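Local coordinates for protein proline dehydrogenase (Deinococcus radiodurans, PDB 4H6Q) that oxidises L-proline to delta-1-pyrroline-5-carboxylate with FAD as cofactor and a quinone as electron acceptor, the first step of proline degradation to glutamate, at residues A[44-49]-A[59-64]; A[50-55]-A[279-284]; A[55-60]-A[269-274]. All blocks are in the same frame, centred on the assembly; numbering follows the deposited sequence.

Contact 1 of 3, residues A[44-49]-A[59-64]; sequences SAIQAV and GNLDLL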
ATOM      1  N   SER A  44       1.752 -12.827  14.234  1.00 14.29           N
ATOM      2  CA  SER A  44       3.005 -12.114  14.144  1.00 14.24           C
ATOM      3  C   SER A  44       2.761 -10.717  13.585  1.00 13.49           C
ATOM      4  O   SER A  44       3.433  -9.763  13.986  1.00 14.41           O
ATOM      5  CB  SER A  44       4.061 -12.875  13.309  1.00 15.49           C
ATOM      6  OG  SER A  44       3.712 -12.986  11.918  1.00 17.48           O
ATOM      7  N   ALA A  45       1.801 -10.571  12.666  1.00 12.46           N
ATOM      8  CA  ALA A  45       1.529  -9.271  12.096  1.00 11.90           C
ATOM      9  C   ALA A  45       0.872  -8.335  13.149  1.00 12.80           C
ATOM     10  O   ALA A  45       1.209  -7.152  13.244  1.00 12.78           O
ATOM     11  CB  ALA A  45       0.602  -9.428  10.854  1.00 13.36           C
ATOM     12  N   ILE A  46      -0.084  -8.864  13.904  1.00 12.66           N
ATOM     13  CA  ILE A  46      -0.767  -8.074  14.927  0.51 13.22           C
ATOM     14  C   ILE A  46       0.247  -7.610  15.982  1.00 12.97           C
ATOM     15  O   ILE A  46       0.253  -6.442  16.416  1.00 13.58           O
ATOM     16  CB  ILE A  46      -1.895  -8.899  15.594  0.51 13.90           C
ATOM     17  CG1 ILE A  46      -2.991  -9.261  14.571  0.51 14.96           C
ATOM     18  CG2 ILE A  46      -2.447  -8.203  16.866  0.51 15.83           C
ATOM     19  CD1 ILE A  46      -3.588  -8.070  13.860  0.51 16.01           C
ATOM     20  N   GLN A  47       1.131  -8.509  16.407  1.00 13.47           N
ATOM     21  CA  GLN A  47       2.179  -8.142  17.372  1.00 14.50           C
ATOM     22  C   GLN A  47       3.085  -7.022  16.819  1.00 14.19           C
ATOM     23  O   GLN A  47       3.462  -6.087  17.561  1.00 13.76           O
ATOM     24  CB  GLN A  47       3.019  -9.355  17.775  1.00 17.58           C
ATOM     25  CG  GLN A  47       2.253 -10.315  18.703  1.00 23.40           C
ATOM     26  CD  GLN A  47       2.897 -11.686  18.843  1.00 29.56           C
ATOM     27  OE1 GLN A  47       3.841 -12.021  18.115  1.00 34.11           O
ATOM     28  NE2 GLN A  47       2.375 -12.503  19.770  1.00 30.73           N
ATOM     29  N   ALA A  48       3.406  -7.082  15.526  1.00 12.60           N
ATOM     30  CA  ALA A  48       4.249  -6.056  14.944  1.00 11.65           C
ATOM     31  C   ALA A  48       3.513  -4.733  14.889  1.00 11.99           C
ATOM     32  O   ALA A  48       4.122  -3.678  15.123  1.00 12.38           O
ATOM     33  CB  ALA A  48       4.735  -6.483  13.539  1.00 13.84           C
ATOM     34  N   VAL A  49       2.213  -4.728  14.560  1.00 10.60           N
ATOM     35  CA  VAL A  49       1.453  -3.482  14.588  1.00 11.51           C
ATOM     36  C   VAL A  49       1.354  -2.908  16.002  1.00 11.78           C
ATOM     37  O   VAL A  49       1.518  -1.698  16.189  1.00 12.42           O
ATOM     38  CB  VAL A  49       0.051  -3.641  13.972  1.00 14.36           C
ATOM     39  CG1 VAL A  49      -0.783  -2.337  14.135  1.00 15.49           C
ATOM     40  CG2 VAL A  49       0.182  -3.984  12.500  1.00 15.71           C
ATOM     41  N   GLY A  59      -0.206   1.251  11.595  1.00  9.56           N
ATOM     42  CA  GLY A  59       0.094   0.125  10.720  1.00  9.14           C
ATOM     43  C   GLY A  59      -0.844   0.065   9.504  1.00  8.31           C
ATOM     44  O   GLY A  59      -1.985   0.553   9.505  1.00  9.93           O
ATOM     45  N   ASN A  60      -0.339  -0.576   8.469  1.00  8.10           N
ATOM     46  CA  ASN A  60      -1.074  -0.782   7.222  1.00  8.91           C
ATOM     47  C   ASN A  60      -0.771  -2.242   6.851  1.00  9.04           C
ATOM     48  O   ASN A  60       0.318  -2.563   6.322  1.00  9.91           O
ATOM     49  CB  ASN A  60      -0.527   0.202   6.160  1.00  9.56           C
ATOM     50  CG  ASN A  60      -1.017  -0.059   4.784  1.00 10.39           C
ATOM     51  OD1 ASN A  60      -1.926  -0.876   4.543  1.00  9.86           O
ATOM     52  ND2 ASN A  60      -0.393   0.645   3.822  1.00 11.45           N
ATOM     53  N   LEU A  61      -1.693  -3.156   7.182  1.00  9.25           N
ATOM     54  CA  LEU A  61      -1.444  -4.609   7.092  1.00  8.98           C
ATOM     55  C   LEU A  61      -1.564  -5.095   5.646  1.00  9.90           C
ATOM     56  O   LEU A  61      -2.455  -4.674   4.903  1.00 11.64           O
ATOM     57  CB  LEU A  61      -2.431  -5.373   7.982  1.00 10.94           C
ATOM     58  CG  LEU A  61      -2.119  -5.263   9.473  1.00 12.41           C
ATOM     59  CD1 LEU A  61      -3.406  -5.469  10.285  1.00 16.00           C
ATOM     60  CD2 LEU A  61      -1.042  -6.276   9.806  1.00 14.53           C
ATOM     61  N   ASP A  62      -0.725  -6.066   5.281  1.00  9.72           N
ATOM     62  CA  ASP A  62      -0.843  -6.696   3.981  1.00 10.77           C
ATOM     63  C   ASP A  62      -0.531  -8.167   4.066  1.00 10.59           C
ATOM     64  O   ASP A  62       0.533  -8.532   4.575  1.00 11.79           O
ATOM     65  CB  ASP A  62       0.075  -5.980   2.988  1.00 11.54           C
ATOM     66  CG  ASP A  62       0.182  -6.684   1.647  1.00 13.65           C
ATOM     67  OD1 ASP A  62      -0.796  -6.659   0.811  1.00 14.19           O
ATOM     68  OD2 ASP A  62       1.224  -7.277   1.410  1.00 15.80           O
ATOM     69  N   LEU A  63      -1.442  -9.016   3.582  1.00 10.08           N
ATOM     70  CA  LEU A  63      -1.163 -10.443   3.410  1.00 10.82           C
ATOM     71  C   LEU A  63      -0.419 -10.615   2.107  1.00 10.97           C
ATOM     72  O   LEU A  63      -0.900 -10.197   1.047  1.00 11.68           O
ATOM     73  CB  LEU A  63      -2.468 -11.236   3.383  1.00 11.00           C
ATOM     74  CG  LEU A  63      -2.344 -12.736   3.061  1.00 10.04           C
ATOM     75  CD1 LEU A  63      -1.513 -13.487   4.125  1.00 12.06           C
ATOM     76  CD2 LEU A  63      -3.732 -13.357   2.973  1.00 12.40           C
ATOM     77  N   LEU A  64       0.751 -11.255   2.153  1.00 11.52           N
ATOM     78  CA  LEU A  64       1.593 -11.367   0.961  1.00 12.33           C
ATOM     79  C   LEU A  64       1.082 -12.391  -0.054  1.00 12.36           C
ATOM     80  O   LEU A  64       0.551 -13.441   0.321  1.00 13.89           O
ATOM     81  CB  LEU A  64       3.025 -11.730   1.379  1.00 13.30           C
ATOM     82  CG  LEU A  64       3.760 -10.535   2.033  1.00 12.16           C
ATOM     83  CD1 LEU A  64       5.054 -11.028   2.731  1.00 13.17           C
ATOM     84  CD2 LEU A  64       4.035  -9.401   1.024  1.00 13.32           C
TER

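Contact 2 of 3, residues A[50-55]-A[279-284]; sequences QALERD and VYLPYG. With TFB (tetrahydrofuran-2-carboxylic acid), chain D.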
ATOM      1  N   GLN A  50       1.159  -3.768  17.013  1.00 11.55           N
ATOM      2  CA  GLN A  50       1.111  -3.278  18.385  1.00 13.14           C
ATOM      3  C   GLN A  50       2.439  -2.624  18.788  1.00 13.77           C
ATOM      4  O   GLN A  50       2.459  -1.593  19.472  1.00 14.51           O
ATOM      5  CB  GLN A  50       0.729  -4.414  19.334  1.00 14.84           C
ATOM      6  CG  GLN A  50      -0.738  -4.847  19.148  1.00 15.92           C
ATOM      7  CD  GLN A  50      -1.108  -6.043  19.951  1.00 17.16           C
ATOM      8  OE1 GLN A  50      -0.271  -6.939  20.182  1.00 19.11           O
ATOM      9  NE2 GLN A  50      -2.368  -6.104  20.372  1.00 20.37           N
ATOM     10  N   ALA A  51       3.554  -3.204  18.335  1.00 12.20           N
ATOM     11  CA  ALA A  51       4.857  -2.615  18.607  1.00 13.95           C
ATOM     12  C   ALA A  51       5.003  -1.252  17.933  1.00 13.20           C
ATOM     13  O   ALA A  51       5.557  -0.327  18.551  1.00 16.12           O
ATOM     14  CB  ALA A  51       6.006  -3.561  18.238  1.00 14.36           C
ATOM     15  N   LEU A  52       4.567  -1.117  16.678  1.00 12.85           N
ATOM     16  CA  LEU A  52       4.605   0.178  16.005  1.00 12.66           C
ATOM     17  C   LEU A  52       3.767   1.213  16.758  1.00 13.41           C
ATOM     18  O   LEU A  52       4.204   2.359  16.949  1.00 14.18           O
ATOM     19  CB  LEU A  52       4.096   0.068  14.553  1.00 13.62           C
ATOM     20  CG  LEU A  52       5.029  -0.639  13.572  1.00 16.34           C
ATOM     21  CD1 LEU A  52       4.245  -1.012  12.310  1.00 16.85           C
ATOM     22  CD2 LEU A  52       6.193   0.277  13.216  1.00 16.98           C
ATOM     23  N   GLU A  53       2.570   0.830  17.201  1.00 13.79           N
ATOM     24  CA  GLU A  53       1.664   1.779  17.877  1.00 14.94           C
ATOM     25  C   GLU A  53       2.246   2.256  19.191  1.00 15.65           C
ATOM     26  O   GLU A  53       2.051   3.418  19.565  1.00 17.40           O
ATOM     27  CB  GLU A  53       0.256   1.150  18.051  1.00 15.60           C
ATOM     28  CG  GLU A  53      -0.506   1.003  16.694  1.00 17.59           C
ATOM     29  CD  GLU A  53      -2.038   0.704  16.794  1.00 21.92           C
ATOM     30  OE1 GLU A  53      -2.590   0.499  17.891  1.00 23.62           O
ATOM     31  OE2 GLU A  53      -2.714   0.729  15.738  1.00 24.18           O
ATOM     32  N   ARG A  54       2.988   1.382  19.879  1.00 17.78           N
ATOM     33  CA  ARG A  54       3.655   1.813  21.114  1.00 19.45           C
ATOM     34  C   ARG A  54       4.697   2.926  20.856  1.00 20.48           C
ATOM     35  O   ARG A  54       5.034   3.708  21.770  1.00 23.43           O
ATOM     36  CB  ARG A  54       4.254   0.622  21.916  1.00 20.66           C
ATOM     37  CG  ARG A  54       3.179  -0.300  22.505  1.00 21.53           C
ATOM     38  CD  ARG A  54       3.736  -1.350  23.468  1.00 20.79           C
ATOM     39  NE  ARG A  54       4.622  -2.289  22.797  1.00 18.27           N
ATOM     40  CZ  ARG A  54       4.266  -3.494  22.334  1.00 17.36           C
ATOM     41  NH1 ARG A  54       3.026  -3.944  22.434  1.00 19.18           N
ATOM     42  NH2 ARG A  54       5.171  -4.281  21.778  1.00 16.87           N
ATOM     43  N   ASP A  55       5.173   3.023  19.619  1.00 20.26           N
ATOM     44  CA  ASP A  55       6.132   4.060  19.213  1.00 21.56           C
ATOM     45  C   ASP A  55       5.446   5.199  18.418  1.00 18.97           C
ATOM     46  O   ASP A  55       6.110   6.034  17.786  1.00 19.76           O
ATOM     47  CB  ASP A  55       7.223   3.448  18.326  1.00 25.71           C
ATOM     48  CG  ASP A  55       8.278   2.667  19.111  1.00 28.82           C
ATOM     49  OD1 ASP A  55       8.345   2.817  20.342  1.00 30.18           O
ATOM     50  OD2 ASP A  55       9.056   1.898  18.490  1.00 31.12           O
ATOM     51  N   VAL A 279       3.168   2.530   8.663  1.00  9.06           N
ATOM     52  CA  VAL A 279       4.107   1.603   8.077  1.00  8.92           C
ATOM     53  C   VAL A 279       3.387   0.445   7.420  1.00  8.60           C
ATOM     54  O   VAL A 279       2.470  -0.177   8.003  1.00  9.49           O
ATOM     55  CB  VAL A 279       5.100   1.084   9.161  1.00  8.92           C
ATOM     56  CG1 VAL A 279       5.864  -0.163   8.721  1.00 10.87           C
ATOM     57  CG2 VAL A 279       6.060   2.205   9.519  1.00 10.92           C
ATOM     58  N   TYR A 280       3.799   0.132   6.166  1.00  9.24           N
ATOM     59  CA  TYR A 280       3.281  -0.994   5.410  1.00  8.80           C
ATOM     60  C   TYR A 280       3.876  -2.266   6.011  1.00  9.38           C
ATOM     61  O   TYR A 280       5.108  -2.448   6.015  1.00 10.88           O
ATOM     62  CB  TYR A 280       3.672  -0.789   3.930  1.00  9.34           C
ATOM     63  CG  TYR A 280       2.976  -1.693   2.935  1.00  8.88           C
ATOM     64  CD1 TYR A 280       1.967  -1.193   2.081  1.00  9.97           C
ATOM     65  CD2 TYR A 280       3.363  -3.051   2.768  1.00 11.10           C
ATOM     66  CE1 TYR A 280       1.319  -1.994   1.166  1.00  9.29           C
ATOM     67  CE2 TYR A 280       2.712  -3.880   1.850  1.00 10.80           C
ATOM     68  CZ  TYR A 280       1.680  -3.339   1.067  1.00 10.37           C
ATOM     69  OH  TYR A 280       1.094  -4.202   0.195  1.00 12.26           O
ATOM     70  N   LEU A 281       2.990  -3.133   6.509  1.00  9.17           N
ATOM     71  CA  LEU A 281       3.354  -4.232   7.411  1.00 10.55           C
ATOM     72  C   LEU A 281       2.906  -5.542   6.788  1.00  9.68           C
ATOM     73  O   LEU A 281       1.780  -5.966   6.908  1.00 10.87           O
ATOM     74  CB  LEU A 281       2.722  -4.028   8.783  1.00 11.88           C
ATOM     75  CG  LEU A 281       3.278  -4.851   9.942  1.00 15.26           C
ATOM     76  CD1 LEU A 281       2.973  -6.349   9.888  1.00 17.27           C
ATOM     77  CD2 LEU A 281       4.727  -4.559  10.128  1.00 18.13           C
ATOM     78  N   PRO A 282       3.815  -6.204   6.025  1.00  9.89           N
ATOM     79  CA  PRO A 282       3.436  -7.425   5.291  1.00 10.62           C
ATOM     80  C   PRO A 282       3.721  -8.682   6.090  1.00  9.96           C
ATOM     81  O   PRO A 282       4.649  -8.715   6.923  1.00 11.79           O
ATOM     82  CB  PRO A 282       4.332  -7.345   4.064  1.00 11.67           C
ATOM     83  CG  PRO A 282       5.570  -6.649   4.546  1.00 12.99           C
ATOM     84  CD  PRO A 282       5.206  -5.779   5.730  1.00 11.68           C
ATOM     85  N   TYR A 283       2.928  -9.733   5.860  1.00  9.74           N
ATOM     86  CA  TYR A 283       3.167 -10.982   6.534  1.00 11.43           C
ATOM     87  C   TYR A 283       2.634 -12.106   5.634  1.00 11.47           C
ATOM     88  O   TYR A 283       1.882 -11.876   4.681  1.00 12.20           O
ATOM     89  CB  TYR A 283       2.455 -11.036   7.909  1.00 11.53           C
ATOM     90  CG  TYR A 283       0.949 -11.216   7.741  1.00 11.86           C
ATOM     91  CD1 TYR A 283       0.331 -12.486   7.871  1.00 12.67           C
ATOM     92  CD2 TYR A 283       0.138 -10.106   7.380  1.00 12.69           C
ATOM     93  CE1 TYR A 283      -1.024 -12.648   7.639  1.00 12.80           C
ATOM     94  CE2 TYR A 283      -1.238 -10.264   7.149  1.00 12.86           C
ATOM     95  CZ  TYR A 283      -1.803 -11.535   7.255  1.00 12.05           C
ATOM     96  OH  TYR A 283      -3.132 -11.676   6.998  1.00 14.61           O
ATOM     97  N   GLY A 284       3.034 -13.336   5.938  1.00 12.29           N
ATOM     98  CA  GLY A 284       2.476 -14.499   5.308  1.00 13.62           C
ATOM     99  C   GLY A 284       3.560 -15.441   4.826  1.00 14.88           C
ATOM    100  O   GLY A 284       4.754 -15.149   4.826  1.00 16.53           O
TER
HETATM  101  OA  TFB D2002       3.558  -2.539  -3.246  1.00 14.14           O
HETATM  102  CA  TFB D2002       4.973  -2.644  -3.157  1.00 13.25           C
HETATM  103  C   TFB D2002       5.417  -4.080  -3.340  1.00 14.02           C
HETATM  104  OB  TFB D2002       6.635  -4.316  -3.555  1.00 14.79           O
HETATM  105  CB  TFB D2002       5.353  -2.175  -1.817  1.00 13.64           C
HETATM  106  CG  TFB D2002       4.139  -2.360  -1.030  1.00 13.68           C
HETATM  107  CD  TFB D2002       2.984  -2.369  -1.953  1.00 13.90           C
HETATM  108  OXT TFB D2002       4.589  -5.063  -3.285  1.00 14.34           O

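Contact 3 of 3, residues A[55-60]-A[269-274]; sequences DGIAGN and QLAAEG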
ATOM      1  N   ASP A  55       5.173   3.023  19.619  1.00 20.26           N
ATOM      2  CA  ASP A  55       6.132   4.060  19.213  1.00 21.56           C
ATOM      3  C   ASP A  55       5.446   5.199  18.418  1.00 18.97           C
ATOM      4  O   ASP A  55       6.110   6.034  17.786  1.00 19.76           O
ATOM      5  CB  ASP A  55       7.223   3.448  18.326  1.00 25.71           C
ATOM      6  CG  ASP A  55       8.278   2.667  19.111  1.00 28.82           C
ATOM      7  OD1 ASP A  55       8.345   2.817  20.342  1.00 30.18           O
ATOM      8  OD2 ASP A  55       9.056   1.898  18.490  1.00 31.12           O
ATOM      9  N   GLY A  56       4.126   5.263  18.469  1.00 15.02           N
ATOM     10  CA  GLY A  56       3.389   6.368  17.874  1.00 14.06           C
ATOM     11  C   GLY A  56       3.239   6.224  16.364  1.00 12.18           C
ATOM     12  O   GLY A  56       2.916   7.195  15.696  1.00 12.84           O
ATOM     13  N   ILE A  57       3.430   5.032  15.825  1.00 11.95           N
ATOM     14  CA  ILE A  57       3.371   4.778  14.378  1.00 10.60           C
ATOM     15  C   ILE A  57       2.187   3.869  14.106  1.00 10.36           C
ATOM     16  O   ILE A  57       1.968   2.882  14.805  1.00 11.89           O
ATOM     17  CB  ILE A  57       4.694   4.143  13.925  1.00 11.05           C
ATOM     18  CG1 ILE A  57       5.878   5.109  14.200  1.00 13.20           C
ATOM     19  CG2 ILE A  57       4.633   3.758  12.424  1.00 11.49           C
ATOM     20  CD1 ILE A  57       7.230   4.391  14.156  1.00 15.63           C
ATOM     21  N   ALA A  58       1.409   4.210  13.074  1.00  9.73           N
ATOM     22  CA  ALA A  58       0.257   3.418  12.673  1.00  9.40           C
ATOM     23  C   ALA A  58       0.662   2.265  11.740  1.00  9.03           C
ATOM     24  O   ALA A  58       1.783   2.275  11.150  1.00  9.25           O
ATOM     25  CB  ALA A  58      -0.795   4.329  11.979  1.00 10.11           C
ATOM     26  N   GLY A  59      -0.206   1.251  11.595  1.00  9.56           N
ATOM     27  CA  GLY A  59       0.094   0.125  10.720  1.00  9.14           C
ATOM     28  C   GLY A  59      -0.844   0.065   9.504  1.00  8.31           C
ATOM     29  O   GLY A  59      -1.985   0.553   9.505  1.00  9.93           O
ATOM     30  N   ASN A  60      -0.339  -0.576   8.469  1.00  8.10           N
ATOM     31  CA  ASN A  60      -1.074  -0.782   7.222  1.00  8.91           C
ATOM     32  C   ASN A  60      -0.771  -2.242   6.851  1.00  9.04           C
ATOM     33  O   ASN A  60       0.318  -2.563   6.322  1.00  9.91           O
ATOM     34  CB  ASN A  60      -0.527   0.202   6.160  1.00  9.56           C
ATOM     35  CG  ASN A  60      -1.017  -0.059   4.784  1.00 10.39           C
ATOM     36  OD1 ASN A  60      -1.926  -0.876   4.543  1.00  9.86           O
ATOM     37  ND2 ASN A  60      -0.393   0.645   3.822  1.00 11.45           N
ATOM     38  N   GLN A 269      11.491   9.537  14.075  1.00 14.27           N
ATOM     39  CA  GLN A 269      11.717  10.973  14.097  1.00 14.46           C
ATOM     40  C   GLN A 269      10.509  11.753  13.636  1.00 12.11           C
ATOM     41  O   GLN A 269      10.091  12.735  14.275  1.00 13.34           O
ATOM     42  CB  GLN A 269      12.947  11.330  13.255  1.00 16.77           C
ATOM     43  CG  GLN A 269      13.189  12.892  13.116  1.00 24.61           C
ATOM     44  CD  GLN A 269      14.098  13.270  11.896  1.00 33.65           C
ATOM     45  OE1 GLN A 269      14.811  12.433  11.352  1.00 36.85           O
ATOM     46  NE2 GLN A 269      14.060  14.548  11.489  1.00 38.52           N
ATOM     47  N   LEU A 270       9.906  11.333  12.541  1.00 12.35           N
ATOM     48  CA  LEU A 270       8.718  12.017  12.013  1.00 11.11           C
ATOM     49  C   LEU A 270       7.559  11.956  13.002  1.00 12.24           C
ATOM     50  O   LEU A 270       6.861  12.971  13.228  1.00 12.74           O
ATOM     51  CB  LEU A 270       8.312  11.391  10.667  1.00 11.98           C
ATOM     52  CG  LEU A 270       9.278  11.686   9.522  1.00 13.44           C
ATOM     53  CD1 LEU A 270       8.969  10.801   8.307  1.00 15.66           C
ATOM     54  CD2 LEU A 270       9.185  13.151   9.171  1.00 15.82           C
ATOM     55  N   ALA A 271       7.369  10.826  13.668  1.00 12.28           N
ATOM     56  CA  ALA A 271       6.301  10.726  14.661  1.00 13.69           C
ATOM     57  C   ALA A 271       6.598  11.648  15.848  1.00 12.67           C
ATOM     58  O   ALA A 271       5.700  12.319  16.401  1.00 14.48           O
ATOM     59  CB  ALA A 271       6.205   9.283  15.150  1.00 15.00           C
ATOM     60  N   ALA A 272       7.860  11.760  16.240  1.00 13.73           N
ATOM     61  CA  ALA A 272       8.227  12.630  17.353  1.00 14.27           C
ATOM     62  C   ALA A 272       8.018  14.098  16.994  1.00 14.28           C
ATOM     63  O   ALA A 272       7.801  14.919  17.859  1.00 15.75           O
ATOM     64  CB  ALA A 272       9.686  12.370  17.791  1.00 15.93           C
ATOM     65  N   GLU A 273       8.102  14.457  15.730  1.00 12.65           N
ATOM     66  CA  GLU A 273       7.863  15.820  15.255  1.00 13.55           C
ATOM     67  C   GLU A 273       6.367  16.088  15.089  1.00 13.68           C
ATOM     68  O   GLU A 273       5.986  17.220  14.783  1.00 16.24           O
ATOM     69  CB  GLU A 273       8.580  16.025  13.900  1.00 13.33           C
ATOM     70  CG  GLU A 273      10.066  16.058  14.064  1.00 14.93           C
ATOM     71  CD  GLU A 273      10.834  16.170  12.752  1.00 17.32           C
ATOM     72  OE1 GLU A 273      10.216  16.062  11.684  1.00 18.27           O
ATOM     73  OE2 GLU A 273      12.079  16.360  12.791  1.00 19.10           O
ATOM     74  N   GLY A 274       5.507  15.083  15.297  1.00 12.64           N
ATOM     75  CA  GLY A 274       4.061  15.315  15.203  1.00 13.04           C
ATOM     76  C   GLY A 274       3.496  15.037  13.822  1.00 12.10           C
ATOM     77  O   GLY A 274       2.310  15.320  13.606  1.00 14.75           O
TER

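Contact 1 of 3, residues A[44-49]-A[59-64]
The helical segment 44-49 and the strand 59-63 run nearly antiparallel, at 167°, with their axes 9.4 Å apart at the closest approach. They come nearest at one end, where the CA atoms of V49 and G59 are 5.5 Å apart, and diverge toward A45 and L61. At the near end V49 stands with CG1 anti to its backbone N (chi1 175°), a setting that divides the work between its two methyls: CG1 lies over the backbone of G59, 4.3 Å from its CA, while CG2 turns to L61. A CB on G59 would run into V49 CG1 at this spacing, so the close approach here relies on G59 having no side chain. L61 is the centre of the contact. Its CD2 methyl drops between two residues one helical turn apart, 3.7 Å from A45 CB and equally 3.7 Å from V49 CG2. The same turn is closed by the backbone bond from V49 N to A45 O. The arrangement belongs to the beta8-alpha8 barrel of the proline dehydrogenase family: helix 42-54 packs on the outside of strand 58-63, and L61 is the outward-facing residue between N60 and D62. L84 of helix 71-90 also touches L61, so two helices converge on this one leucine. On the inner side of the strand N60 OD1 is hydrogen-bonded to S98 OG, and both N60 and D62 pack against Y280. The main chain of L61 bonds to Y96 and S98, joining its strand to the neighbouring strand 96-99.

Contact 2 of 3, residues A[50-55]-A[279-284]
Y280 OH is hydrogen-bonded to D137 OD2 and also lies 3.4 Å from CD of the bound tetrahydrofuran-2-carboxylic acid. The ligand rests over one face of the Y280 ring, displaced toward the rim, and its CG comes within 3.4 Å of Y280 CZ. K100 NZ, R293 NE and R294 NH1 hold the ligand by hydrogen bonds, while the Y280 ring offers its carbon atoms a flat apolar surface. Y280 reaches into this pocket because its chi1 of -167° swings the ring away from the backbone N, while V279 and L281 on the same strand point to the opposite side and meet helix 42-54. Cutting Y280 back to an alanine is likely to leave D137 without its hydroxyl partner and the ligand ring without its flat support, free to tilt. Within 50-55, L52 alone makes the packing. Its CD1 methyl is 3.9 Å from V279 CB and reaches on to L281 CD2 at 4.2 Å, while its CD2 methyl approaches V279 CG2, also at 4.2 Å; the side chains of L52 and V279 cross at about a right angle. L281 packs further on A45 and A48 of the same helix, and V279 on I57 and Q267. FAD touches Y280 as well. Helix 42-54 thus backs the last strand of a beta8-alpha8 barrel whose inner face carries Y280, a residue probably critical for catalysis, in the substrate site of a flavoenzyme.

Contact 3 of 3, residues A[55-60]-A[269-274]
A271 lays its methyl group against the main chain of the turn 55-57, with CB 3.9 Å from G56 O and 4.2 Å from D55 O. This is where two helix ends meet on the outside of the beta8-alpha8 barrel, each finished by a Schellman motif with a glycine of positive phi. G56 (phi 79°) ends helix 42-54, where its N bonds to E53 O and I57 N to L52 O; G274 ends helix 264-272, with G274 N bonded to A271 O at 3.0 Å. The third partner of A271 is I57, whose CG1 lies 4.3 Å from A271 CB. The I57 side chain also packs on Q267 of the same helix and on V279, so it joins the outer helix to strand 277-283. The contact is small and partly buried: D55 and G56 are exposed, whereas I57 is buried. Nothing polar ties the two segments directly, and their contact rests on a methyl group touching carbonyl oxygens and one aliphatic carbon. The polar bonds nearby go elsewhere: E273 OE1 forms a salt bridge with K241 NZ of helix 234-246, and E273 OE2 accepts a nearly straight bond from Q269 NE2 (3.0 Å, 172°). E273 OE2 lies close to the amide plane of Q269, whereas Q269 NE2 approaches it from above the carboxylate plane, 44° out of it.

Overall arrangement
From the N terminus, helix 42-54 first meets the strand that follows it, and contact 1 closes this short loop of nine residues. Contact 2 starts within that loop, at 50-55, and runs on to 279-284, so the two cross. Contact 3 is nested inside the long loop of contact 2: it leaves from 55-60, shared in part with both other contacts, and ends on helix 264-272, just ahead of strand 277-283. Contacts 1 and 2 tie the first and last strands to helix 42-54, and contact 3 joins the turn after that helix to the end of helix 264-272. The strands themselves are probably joined by backbone bonds, such as L281 N to N60 O at 2.7 Å, where the barrel closes.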